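Local coordinates for SusD homolog (Bacteroides ovatus, PDB 4F53), which probably binds glycans, likely mucin O-glycans, as a SusD-family outer-membrane lipoprotein with a TPR-like helical fold, at residues D360-E363 with E364-L368; D276-R279 with E280-D284; W84-I87 with P88-F92; L125-T128 with D129-P133. All blocks are in the same frame, centred on the assembly; numbering follows the deposited sequence.

Contact 1. Residues D360-E363 with E364-L368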
loop_
_atom_site.group_PDB
_atom_site.type_symbol
_atom_site.label_atom_id
_atom_site.label_comp_id
_atom_site.label_asym_id
_atom_site.label_seq_id
_atom_site.Cartn_x
_atom_site.Cartn_y
_atom_site.Cartn_z
ATOM N N ASP A 360 -4.541 9.920 -21.913
ATOM C CA ASP A 360 -3.114 10.192 -22.012
ATOM C C ASP A 360 -2.364 9.839 -20.744
ATOM O O ASP A 360 -1.292 9.253 -20.854
ATOM C CB ASP A 360 -2.862 11.645 -22.408
ATOM C CG ASP A 360 -3.151 11.902 -23.887
ATOM O OD1 ASP A 360 -3.306 10.908 -24.657
ATOM O OD2 ASP A 360 -3.206 13.082 -24.282
ATOM N N PHE A 361 -2.939 10.110 -19.559
ATOM C CA PHE A 361 -2.301 9.777 -18.302
ATOM C C PHE A 361 -2.351 8.280 -18.002
ATOM O O PHE A 361 -1.406 7.759 -17.424
ATOM C CB PHE A 361 -2.902 10.567 -17.151
ATOM C CG PHE A 361 -2.507 12.023 -17.195
ATOM C CD1 PHE A 361 -1.166 12.397 -17.205
ATOM C CD2 PHE A 361 -3.477 13.019 -17.219
ATOM C CE1 PHE A 361 -0.806 13.740 -17.259
ATOM C CE2 PHE A 361 -3.111 14.367 -17.232
ATOM C CZ PHE A 361 -1.780 14.717 -17.269
ATOM N N TYR A 362 -3.424 7.602 -18.401
ATOM C CA TYR A 362 -3.570 6.151 -18.280
ATOM C C TYR A 362 -2.414 5.453 -19.036
ATOM O O TYR A 362 -1.708 4.625 -18.463
ATOM C CB TYR A 362 -4.932 5.729 -18.865
ATOM C CG TYR A 362 -5.150 4.237 -18.940
ATOM C CD1 TYR A 362 -5.440 3.495 -17.797
ATOM C CD2 TYR A 362 -5.115 3.571 -20.158
ATOM C CE1 TYR A 362 -5.663 2.126 -17.865
ATOM C CE2 TYR A 362 -5.380 2.212 -20.242
ATOM C CZ TYR A 362 -5.665 1.496 -19.097
ATOM O OH TYR A 362 -5.902 0.154 -19.201
ATOM N N GLU A 363 -2.210 5.836 -20.306
ATOM C CA GLU A 363 -1.174 5.275 -21.166
ATOM C C GLU A 363 0.232 5.676 -20.681
ATOM O O GLU A 363 1.127 4.833 -20.692
ATOM C CB GLU A 363 -1.414 5.665 -22.611
ATOM C CG GLU A 363 -2.736 5.064 -23.087
ATOM C CD GLU A 363 -2.951 4.986 -24.584
ATOM O OE1 GLU A 363 -2.411 5.854 -25.310
ATOM O OE2 GLU A 363 -3.695 4.076 -25.024
ATOM N N GLU A 364 0.383 6.901 -20.147
ATOM C CA GLU A 364 1.615 7.373 -19.553
ATOM C C GLU A 364 1.956 6.559 -18.279
ATOM O O GLU A 364 3.121 6.209 -18.098
ATOM C CB GLU A 364 1.556 8.895 -19.261
ATOM C CG GLU A 364 2.853 9.487 -18.707
ATOM C CD GLU A 364 4.150 9.348 -19.505
ATOM O OE1 GLU A 364 4.100 8.881 -20.663
ATOM O OE2 GLU A 364 5.223 9.719 -18.972
ATOM N N GLY A 365 0.955 6.223 -17.455
ATOM C CA GLY A 365 1.159 5.420 -16.249
ATOM C C GLY A 365 1.693 4.031 -16.574
ATOM O O GLY A 365 2.631 3.549 -15.932
ATOM N N ILE A 366 1.132 3.396 -17.605
ATOM C CA ILE A 366 1.579 2.085 -18.101
ATOM C C ILE A 366 3.027 2.187 -18.649
ATOM O O ILE A 366 3.858 1.365 -18.284
ATOM C CB ILE A 366 0.584 1.509 -19.153
ATOM C CG1 ILE A 366 -0.811 1.302 -18.500
ATOM C CG2 ILE A 366 1.134 0.201 -19.801
ATOM C CD1 ILE A 366 -1.972 0.921 -19.468
ATOM N N ARG A 367 3.332 3.215 -19.468
ATOM C CA ARG A 367 4.682 3.444 -20.010
ATOM C C ARG A 367 5.688 3.644 -18.874
ATOM O O ARG A 367 6.767 3.056 -18.916
ATOM C CB ARG A 367 4.729 4.667 -20.954
ATOM C CG ARG A 367 3.952 4.475 -22.256
ATOM C CD ARG A 367 3.857 5.773 -23.067
ATOM N NE ARG A 367 3.024 5.625 -24.264
ATOM C CZ ARG A 367 3.435 5.062 -25.401
ATOM N NH1 ARG A 367 4.673 4.585 -25.509
ATOM N NH2 ARG A 367 2.608 4.963 -26.433
ATOM N N LEU A 368 5.329 4.467 -17.855
ATOM C CA LEU A 368 6.198 4.701 -16.714
ATOM C C LEU A 368 6.462 3.394 -15.949
ATOM O O LEU A 368 7.607 3.157 -15.543
ATOM C CB LEU A 368 5.605 5.757 -15.763
ATOM C CG LEU A 368 5.723 7.215 -16.223
ATOM C CD1 LEU A 368 4.787 8.108 -15.418
ATOM C CD2 LEU A 368 7.158 7.710 -16.144
HETATM O O HOH W 1 0.565 6.600 -25.402
#
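Two successive turns of helix 358-372 meet here, with Tyr362 and Ile366 on a buried side and Glu363 and Arg367 on a partly exposed one. With chi1 at 174° the Tyr362 ring lies beside its own carbonyl carbon, where Ile366 can reach its face: CD1 of Ile366 is 4.0 Å from the centroid of the Tyr362 ring in a CH-pi contact displaced toward the CE2-CZ rim. The phenol OH reaches past this turn and bonds to Val416 O, while Trp418 and helix 423-438 pack round the ring. Replacing Tyr362 by an alanine would probably leave Ile366 CD1 without the surface it lies on and Val416 O without its phenol partner. On the other side Glu363 OE1 and Arg367 NH2 are 5.2 Å apart. A water joins them, donating to Glu363 OE1 at 3.1 Å and accepting from Arg367 NH2 at 2.8 Å, in the guanidinium plane. Glu363 OE2 forms a salt bridge with Lys359. Beneath these side chains the N atoms of Glu364, Gly365, Ile366 and Arg367 each donate to the carbonyl four residues earlier, Arg367 N to Glu363 O at 3.0 Å. The side chain of Glu364 lies about 4 Å from a bound calcium ion. Such unbroken i to i+4 bonding, with apolar and polar residues on different sides, fits an amphipathic helix of a TPR-like array.

Contact 2. Residues D276-R279 with E280-D284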
loop_
_atom_site.group_PDB
_atom_site.type_symbol
_atom_site.label_atom_id
_atom_site.label_comp_id
_atom_site.label_asym_id
_atom_site.label_seq_id
_atom_site.Cartn_x
_atom_site.Cartn_y
_atom_site.Cartn_z
ATOM N N ASP A 276 1.198 -9.815 -19.727
ATOM C CA ASP A 276 1.993 -8.732 -19.190
ATOM C C ASP A 276 3.493 -9.064 -19.140
ATOM O O ASP A 276 3.897 -10.022 -18.465
ATOM C CB ASP A 276 1.457 -8.358 -17.812
ATOM C CG ASP A 276 1.731 -6.935 -17.395
ATOM O OD1 ASP A 276 2.890 -6.495 -17.516
ATOM O OD2 ASP A 276 0.800 -6.274 -16.910
ATOM N N PRO A 277 4.335 -8.249 -19.825
ATOM C CA PRO A 277 5.800 -8.465 -19.742
ATOM C C PRO A 277 6.397 -8.085 -18.378
ATOM O O PRO A 277 7.562 -8.369 -18.142
ATOM C CB PRO A 277 6.374 -7.585 -20.867
ATOM C CG PRO A 277 5.371 -6.568 -21.110
ATOM C CD PRO A 277 4.004 -7.107 -20.705
ATOM N N ARG A 278 5.618 -7.495 -17.471
ATOM C CA ARG A 278 6.105 -7.199 -16.110
ATOM C C ARG A 278 6.087 -8.460 -15.275
ATOM O O ARG A 278 6.594 -8.434 -14.171
ATOM C CB ARG A 278 5.304 -6.084 -15.418
ATOM C CG ARG A 278 5.523 -4.720 -16.053
ATOM C CD ARG A 278 4.487 -3.761 -15.579
ATOM N NE ARG A 278 3.185 -4.053 -16.176
ATOM C CZ ARG A 278 2.156 -3.228 -16.121
ATOM N NH1 ARG A 278 2.272 -2.058 -15.514
ATOM N NH2 ARG A 278 1.009 -3.551 -16.696
ATOM N N ARG A 279 5.537 -9.577 -15.793
ATOM C CA ARG A 279 5.543 -10.861 -15.059
ATOM C C ARG A 279 6.963 -11.275 -14.739
ATOM O O ARG A 279 7.260 -11.532 -13.564
ATOM C CB ARG A 279 4.824 -11.988 -15.813
ATOM C CG ARG A 279 3.307 -11.882 -15.661
ATOM C CD ARG A 279 2.585 -12.864 -16.578
ATOM N NE ARG A 279 2.986 -12.663 -17.974
ATOM C CZ ARG A 279 2.628 -13.457 -18.977
ATOM N NH1 ARG A 279 1.867 -14.521 -18.754
ATOM N NH2 ARG A 279 3.035 -13.197 -20.211
ATOM N N GLU A 280 7.854 -11.238 -15.767
ATOM C CA GLU A 280 9.267 -11.570 -15.632
ATOM C C GLU A 280 9.982 -10.535 -14.753
ATOM O O GLU A 280 10.967 -10.885 -14.125
ATOM C CB GLU A 280 9.964 -11.749 -17.006
ATOM C CG GLU A 280 10.057 -10.489 -17.869
ATOM C CD GLU A 280 9.933 -10.589 -19.390
ATOM O OE1 GLU A 280 10.396 -11.604 -19.965
ATOM O OE2 GLU A 280 9.446 -9.610 -20.013
ATOM N N ALA A 281 9.470 -9.299 -14.639
ATOM C CA ALA A 281 10.158 -8.356 -13.764
ATOM C C ALA A 281 9.778 -8.567 -12.290
ATOM O O ALA A 281 10.588 -8.303 -11.412
ATOM C CB ALA A 281 9.878 -6.924 -14.189
ATOM N N TYR A 282 8.560 -9.052 -12.018
ATOM C CA TYR A 282 7.996 -9.198 -10.663
ATOM C C TYR A 282 8.233 -10.545 -10.023
ATOM O O TYR A 282 8.468 -10.620 -8.816
ATOM C CB TYR A 282 6.469 -8.998 -10.702
ATOM C CG TYR A 282 5.968 -7.600 -10.970
ATOM C CD1 TYR A 282 6.855 -6.547 -11.203
ATOM C CD2 TYR A 282 4.609 -7.310 -10.934
ATOM C CE1 TYR A 282 6.399 -5.240 -11.364
ATOM C CE2 TYR A 282 4.144 -6.007 -11.105
ATOM C CZ TYR A 282 5.043 -4.980 -11.329
ATOM O OH TYR A 282 4.602 -3.703 -11.519
ATOM N N TYR A 283 8.069 -11.625 -10.791
ATOM C CA TYR A 283 8.148 -12.925 -10.168
ATOM C C TYR A 283 8.590 -13.998 -11.134
ATOM O O TYR A 283 8.789 -13.735 -12.310
ATOM C CB TYR A 283 6.770 -13.285 -9.529
ATOM C CG TYR A 283 5.543 -12.947 -10.362
ATOM C CD1 TYR A 283 5.197 -13.711 -11.474
ATOM C CD2 TYR A 283 4.712 -11.882 -10.018
ATOM C CE1 TYR A 283 4.070 -13.410 -12.235
ATOM C CE2 TYR A 283 3.597 -11.559 -10.786
ATOM C CZ TYR A 283 3.267 -12.341 -11.878
ATOM O OH TYR A 283 2.124 -12.094 -12.586
ATOM N N ASP A 284 8.731 -15.228 -10.620
ATOM C CA ASP A 284 9.169 -16.374 -11.394
ATOM C C ASP A 284 8.037 -17.338 -11.673
ATOM O O ASP A 284 6.995 -17.286 -11.037
ATOM C CB ASP A 284 10.273 -17.119 -10.622
ATOM C CG ASP A 284 11.633 -16.447 -10.644
ATOM O OD1 ASP A 284 12.084 -16.073 -11.733
ATOM O OD2 ASP A 284 12.298 -16.424 -9.590
#
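Arg278 and Arg279 both start with CG anti to their carbonyl carbons and bend at chi3 (-73° and -56°); both turn back on Asp276, Arg278 to the carboxylate and Arg279 to the carbonyl, while their CB and CG meet Tyr282 and Tyr283. Arg278 grips side-on: NE meets OD1 of Asp276 at 2.8 Å in an almost straight bond, and NH2 forms a salt bridge with OD2 of Asp276 at 2.7 Å. Asp276 OD1 also accepts from Arg278 N, a capping bond at the type I turn leading into helix 279-282. Arg278 CB makes a CH-pi contact over the centre of the Tyr282 ring, and the phenol continues to Ile436 O. Arg279 bends in the same sense but brings NE to Asp276 O at 2.8 Å, on the opposite face of that carbonyl from Arg279 N. Its CG approaches Tyr283 OH, buried with no polar partner in the model, to 3.3 Å. The helical turn closes through Tyr282 N to Arg278 O and, straighter, Tyr283 N to Arg279 O at 2.9 Å. Arg278 also bonds to Gln433 and Ser369. One aspartate thus takes five bonds from two arginines, three at the carboxylate, which probably favour its ionised form, and two at the carbonyl.

Contact 3. Residues W84-I87 with P88-F92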
loop_
_atom_site.group_PDB
_atom_site.type_symbol
_atom_site.label_atom_id
_atom_site.label_comp_id
_atom_site.label_asym_id
_atom_site.label_seq_id
_atom_site.Cartn_x
_atom_site.Cartn_y
_atom_site.Cartn_z
ATOM N N TRP A 84 -0.577 -9.997 16.973
ATOM C CA TRP A 84 -0.551 -9.508 15.585
ATOM C C TRP A 84 -1.382 -8.234 15.432
ATOM O O TRP A 84 -1.078 -7.397 14.582
ATOM C CB TRP A 84 -1.087 -10.572 14.616
ATOM C CG TRP A 84 -0.136 -11.698 14.293
ATOM C CD1 TRP A 84 0.759 -12.299 15.134
ATOM C CD2 TRP A 84 -0.057 -12.410 13.045
ATOM N NE1 TRP A 84 1.406 -13.323 14.483
ATOM C CE2 TRP A 84 0.914 -13.424 13.206
ATOM C CE3 TRP A 84 -0.745 -12.314 11.820
ATOM C CZ2 TRP A 84 1.234 -14.317 12.178
ATOM C CZ3 TRP A 84 -0.422 -13.193 10.807
ATOM C CH2 TRP A 84 0.545 -14.193 10.997
ATOM N N LYS A 85 -2.451 -8.101 16.222
ATOM C CA LYS A 85 -3.330 -6.936 16.164
ATOM C C LYS A 85 -2.679 -5.693 16.807
ATOM O O LYS A 85 -3.079 -4.571 16.504
ATOM C CB LYS A 85 -4.676 -7.252 16.818
ATOM C CG LYS A 85 -5.503 -8.186 15.949
ATOM C CD LYS A 85 -6.942 -8.284 16.379
ATOM C CE LYS A 85 -7.183 -9.399 17.344
ATOM N NZ LYS A 85 -8.615 -9.476 17.704
ATOM N N LYS A 86 -1.642 -5.891 17.635
ATOM C CA LYS A 86 -0.950 -4.789 18.303
ATOM C C LYS A 86 0.098 -4.106 17.385
ATOM O O LYS A 86 0.235 -2.882 17.408
ATOM C CB LYS A 86 -0.287 -5.324 19.585
ATOM C CG LYS A 86 0.198 -4.272 20.550
ATOM C CD LYS A 86 0.597 -4.899 21.880
ATOM C CE LYS A 86 1.120 -3.901 22.896
ATOM N NZ LYS A 86 2.525 -3.487 22.619
ATOM N N ILE A 87 0.820 -4.898 16.592
ATOM C CA ILE A 87 1.937 -4.457 15.769
ATOM C C ILE A 87 1.584 -3.324 14.765
ATOM O O ILE A 87 2.345 -2.351 14.787
ATOM C CB ILE A 87 2.639 -5.679 15.092
ATOM C CG1 ILE A 87 3.176 -6.613 16.193
ATOM C CG2 ILE A 87 3.802 -5.237 14.142
ATOM C CD1 ILE A 87 3.431 -8.020 15.761
ATOM N N PRO A 88 0.487 -3.343 13.920
ATOM C CA PRO A 88 0.284 -2.231 12.972
ATOM C C PRO A 88 -0.161 -0.909 13.597
ATOM O O PRO A 88 -0.352 0.076 12.860
ATOM C CB PRO A 88 -0.804 -2.763 12.028
ATOM C CG PRO A 88 -0.866 -4.235 12.272
ATOM C CD PRO A 88 -0.532 -4.389 13.706
ATOM N N PHE A 89 -0.353 -0.874 14.934
ATOM C CA PHE A 89 -0.761 0.339 15.626
ATOM C C PHE A 89 0.389 0.827 16.504
ATOM O O PHE A 89 1.087 1.765 16.117
ATOM C CB PHE A 89 -2.052 0.107 16.445
ATOM C CG PHE A 89 -2.759 1.356 16.937
ATOM C CD1 PHE A 89 -3.062 2.400 16.063
ATOM C CD2 PHE A 89 -3.166 1.468 18.258
ATOM C CE1 PHE A 89 -3.725 3.547 16.519
ATOM C CE2 PHE A 89 -3.843 2.607 18.706
ATOM C CZ PHE A 89 -4.119 3.639 17.835
ATOM N N ASN A 90 0.630 0.133 17.623
ATOM C CA ASN A 90 1.624 0.438 18.653
ATOM C C ASN A 90 3.046 0.537 18.143
ATOM O O ASN A 90 3.751 1.442 18.573
ATOM C CB ASN A 90 1.582 -0.595 19.795
ATOM C CG ASN A 90 0.347 -0.489 20.661
ATOM O OD1 ASN A 90 -0.763 -0.839 20.252
ATOM N ND2 ASN A 90 0.512 -0.003 21.884
ATOM N N ASP A 91 3.485 -0.381 17.259
ATOM C CA ASP A 91 4.864 -0.384 16.790
ATOM C C ASP A 91 5.196 0.823 15.923
ATOM O O ASP A 91 6.329 1.278 15.985
ATOM C CB ASP A 91 5.223 -1.699 16.088
ATOM C CG ASP A 91 5.408 -2.891 17.020
ATOM O OD1 ASP A 91 4.800 -2.893 18.127
ATOM O OD2 ASP A 91 6.152 -3.818 16.648
ATOM N N PHE A 92 4.236 1.407 15.193
ATOM C CA PHE A 92 4.526 2.639 14.450
ATOM C C PHE A 92 4.799 3.806 15.400
ATOM O O PHE A 92 5.735 4.564 15.155
ATOM C CB PHE A 92 3.412 3.013 13.480
ATOM C CG PHE A 92 3.516 2.311 12.150
ATOM C CD1 PHE A 92 4.538 2.625 11.253
ATOM C CD2 PHE A 92 2.585 1.354 11.780
ATOM C CE1 PHE A 92 4.627 1.981 10.019
ATOM C CE2 PHE A 92 2.665 0.727 10.539
ATOM C CZ PHE A 92 3.690 1.036 9.674
#
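Ile87 and Asp91 lie side by side and point the same way, whereas Lys86 and Asn90 run across one another at a slant. In the first pair the branch CG2 of Ile87 meets the carboxylate, 3.7 Å from Asp91 OD2, and Asp91 CB comes within 3.2 Å of Ile87 O. In the second, the aliphatic part of Lys86 passes the amide: Lys86 CG is 3.6 Å from Asn90 OD1, and the bend at chi4 (-77°) returns the chain end toward ND2. That amide nitrogen bonds to Glu484 OE2, which probably sets how the amide is turned, while Asn90 OD1 is buried without a polar partner in the model. Pro88, within the span of both pairs, shapes the backbone. Having no N-H, it cannot donate to Trp84 O, which accepts from Tyr75 OH instead, and its CD approaches that oxygen to 3.2 Å. The turn is regained through Lys86 O, which accepts from Asn90 N at 3.0 Å nearly in line with the carbonyl bond and from Phe89 N at 3.2 Å well above the carbonyl plane. The next bond, Asp91 N to Ile87 O, is weak. Beyond the kink, Phe92 packs against helix 110-131 and meets Phe46 edge-to-face, and Ile87 also touches Phe46, on helix 44-58. The bonds lost at and after the proline make this a proline kink, here near the start of helix 82-106.

Contact 4. Residues L125-T128 with D129-P133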
loop_
_atom_site.group_PDB
_atom_site.type_symbol
_atom_site.label_atom_id
_atom_site.label_comp_id
_atom_site.label_asym_id
_atom_site.label_seq_id
_atom_site.Cartn_x
_atom_site.Cartn_y
_atom_site.Cartn_z
ATOM N N LEU A 125 -0.166 8.477 7.800
ATOM C CA LEU A 125 -1.160 8.274 6.727
ATOM C C LEU A 125 -1.477 6.773 6.637
ATOM O O LEU A 125 -2.636 6.434 6.547
ATOM C CB LEU A 125 -0.684 8.817 5.360
ATOM C CG LEU A 125 -1.668 8.724 4.165
ATOM C CD1 LEU A 125 -2.950 9.554 4.421
ATOM C CD2 LEU A 125 -0.998 9.193 2.880
ATOM N N ARG A 126 -0.460 5.884 6.712
ATOM C CA ARG A 126 -0.659 4.416 6.721
ATOM C C ARG A 126 -1.531 4.005 7.909
ATOM O O ARG A 126 -2.438 3.195 7.754
ATOM C CB ARG A 126 0.664 3.626 6.836
ATOM C CG ARG A 126 1.741 3.920 5.828
ATOM C CD ARG A 126 2.983 3.121 6.182
ATOM N NE ARG A 126 2.644 1.704 6.334
ATOM C CZ ARG A 126 3.200 0.704 5.670
ATOM N NH1 ARG A 126 4.196 0.933 4.824
ATOM N NH2 ARG A 126 2.784 -0.537 5.864
ATOM N N VAL A 127 -1.220 4.560 9.099
ATOM C CA VAL A 127 -1.894 4.267 10.368
ATOM C C VAL A 127 -3.367 4.745 10.339
ATOM O O VAL A 127 -4.244 3.941 10.667
ATOM C CB VAL A 127 -1.119 4.808 11.605
ATOM C CG1 VAL A 127 -1.792 4.357 12.904
ATOM C CG2 VAL A 127 0.354 4.363 11.568
ATOM N N THR A 128 -3.645 6.003 9.931
ATOM C CA THR A 128 -5.042 6.435 9.872
ATOM C C THR A 128 -5.792 5.654 8.767
ATOM O O THR A 128 -6.957 5.294 8.955
ATOM C CB THR A 128 -5.232 7.961 9.777
ATOM O OG1 THR A 128 -6.629 8.186 9.885
ATOM C CG2 THR A 128 -4.729 8.579 8.450
ATOM N N ASP A 129 -5.123 5.319 7.673
ATOM C CA ASP A 129 -5.754 4.513 6.614
ATOM C C ASP A 129 -5.998 3.071 7.068
ATOM O O ASP A 129 -6.812 2.387 6.456
ATOM C CB ASP A 129 -4.937 4.543 5.316
ATOM C CG ASP A 129 -5.005 5.893 4.603
ATOM O OD1 ASP A 129 -5.800 6.758 5.032
ATOM O OD2 ASP A 129 -4.270 6.078 3.617
ATOM N N THR A 130 -5.339 2.619 8.166
ATOM C CA THR A 130 -5.570 1.281 8.730
ATOM C C THR A 130 -6.711 1.312 9.762
ATOM O O THR A 130 -7.520 0.389 9.800
ATOM C CB THR A 130 -4.274 0.721 9.364
ATOM O OG1 THR A 130 -3.231 0.749 8.405
ATOM C CG2 THR A 130 -4.425 -0.706 9.867
ATOM N N TYR A 131 -6.770 2.359 10.599
ATOM C CA TYR A 131 -7.665 2.430 11.762
ATOM C C TYR A 131 -8.805 3.426 11.749
ATOM O O TYR A 131 -9.812 3.161 12.398
ATOM C CB TYR A 131 -6.824 2.717 13.024
ATOM C CG TYR A 131 -5.939 1.539 13.367
ATOM C CD1 TYR A 131 -6.453 0.427 14.032
ATOM C CD2 TYR A 131 -4.613 1.490 12.939
ATOM C CE1 TYR A 131 -5.665 -0.694 14.279
ATOM C CE2 TYR A 131 -3.822 0.365 13.159
ATOM C CZ TYR A 131 -4.360 -0.734 13.806
ATOM O OH TYR A 131 -3.586 -1.836 14.001
ATOM N N GLY A 132 -8.638 4.554 11.071
ATOM C CA GLY A 132 -9.610 5.640 11.082
ATOM C C GLY A 132 -9.127 6.674 12.081
ATOM O O GLY A 132 -7.978 7.107 11.957
ATOM N N PRO A 133 -9.913 7.038 13.132
ATOM C CA PRO A 133 -9.393 7.980 14.151
ATOM C C PRO A 133 -8.117 7.444 14.820
ATOM O O PRO A 133 -8.025 6.242 15.091
ATOM C CB PRO A 133 -10.550 8.087 15.176
ATOM C CG PRO A 133 -11.756 7.686 14.420
ATOM C CD PRO A 133 -11.294 6.622 13.458
#
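This is a buried C-terminal helix end: the last turns of helix 110-131 close on Gly132, deep among the helices of the SusD fold. Thr128 spans the final turn. Its OG1 lies anti to the backbone N (chi1 -174°), which directs the hydroxyl forward along the chain, where it donates to Gly132 O at 2.7 Å from above the carbonyl plane. Thr128 O in turn accepts from Gly132 N at 2.8 Å, and the residue is thereby tied to Gly132 twice. A valine in place of Thr128 would probably leave Gly132 O without its hydroxyl donor and Gln152 NE2, which also bonds to OG1, without an acceptor. Thr130 OG1 reaches back one turn to Arg126 O, to which it donates at 2.7 Å. Val127 O is shared by Tyr131 N and Thr130 N, each at 3.0 Å, the latter well above the carbonyl plane; Val127 CG1 touches Tyr131 CD2 at 4.0 Å. Asp129 slants across Leu125, with OD2 3.8 Å from Leu125 CG. Its buried carboxylate is answered by a salt bridge to Arg207 and bonds from Tyr156 and Trp517, which probably favour the ionised form. The phi of Gly132 (99°) is one that glycine allows; a CB would be jammed against Tyr131 O and clash with Pro133 CD. The helix thus terminates at a glycine, the first residue beyond it.

Overall arrangement
From the N terminus the contacts come in series, contact 3, then 4, 2 and 1; each lies within one continuous stretch, so none encloses a long loop and none nests in or crosses another. Contacts 3 and 4 belong to successive helices, 82-106 and 110-131, and touch directly: Phe89 CB lies 3.5 Å from Tyr131 OH, and Phe92 CZ packs on Arg126 NE. Contacts 2 and 1 lie on the opposite side of the chain's centre, about 5 Å apart at their nearest atoms. They do not touch, but Arg278 and Tyr282 reach Ser369 on helix 358-372, while Tyr362 and Arg278 both meet Gln433 of helix 423-438.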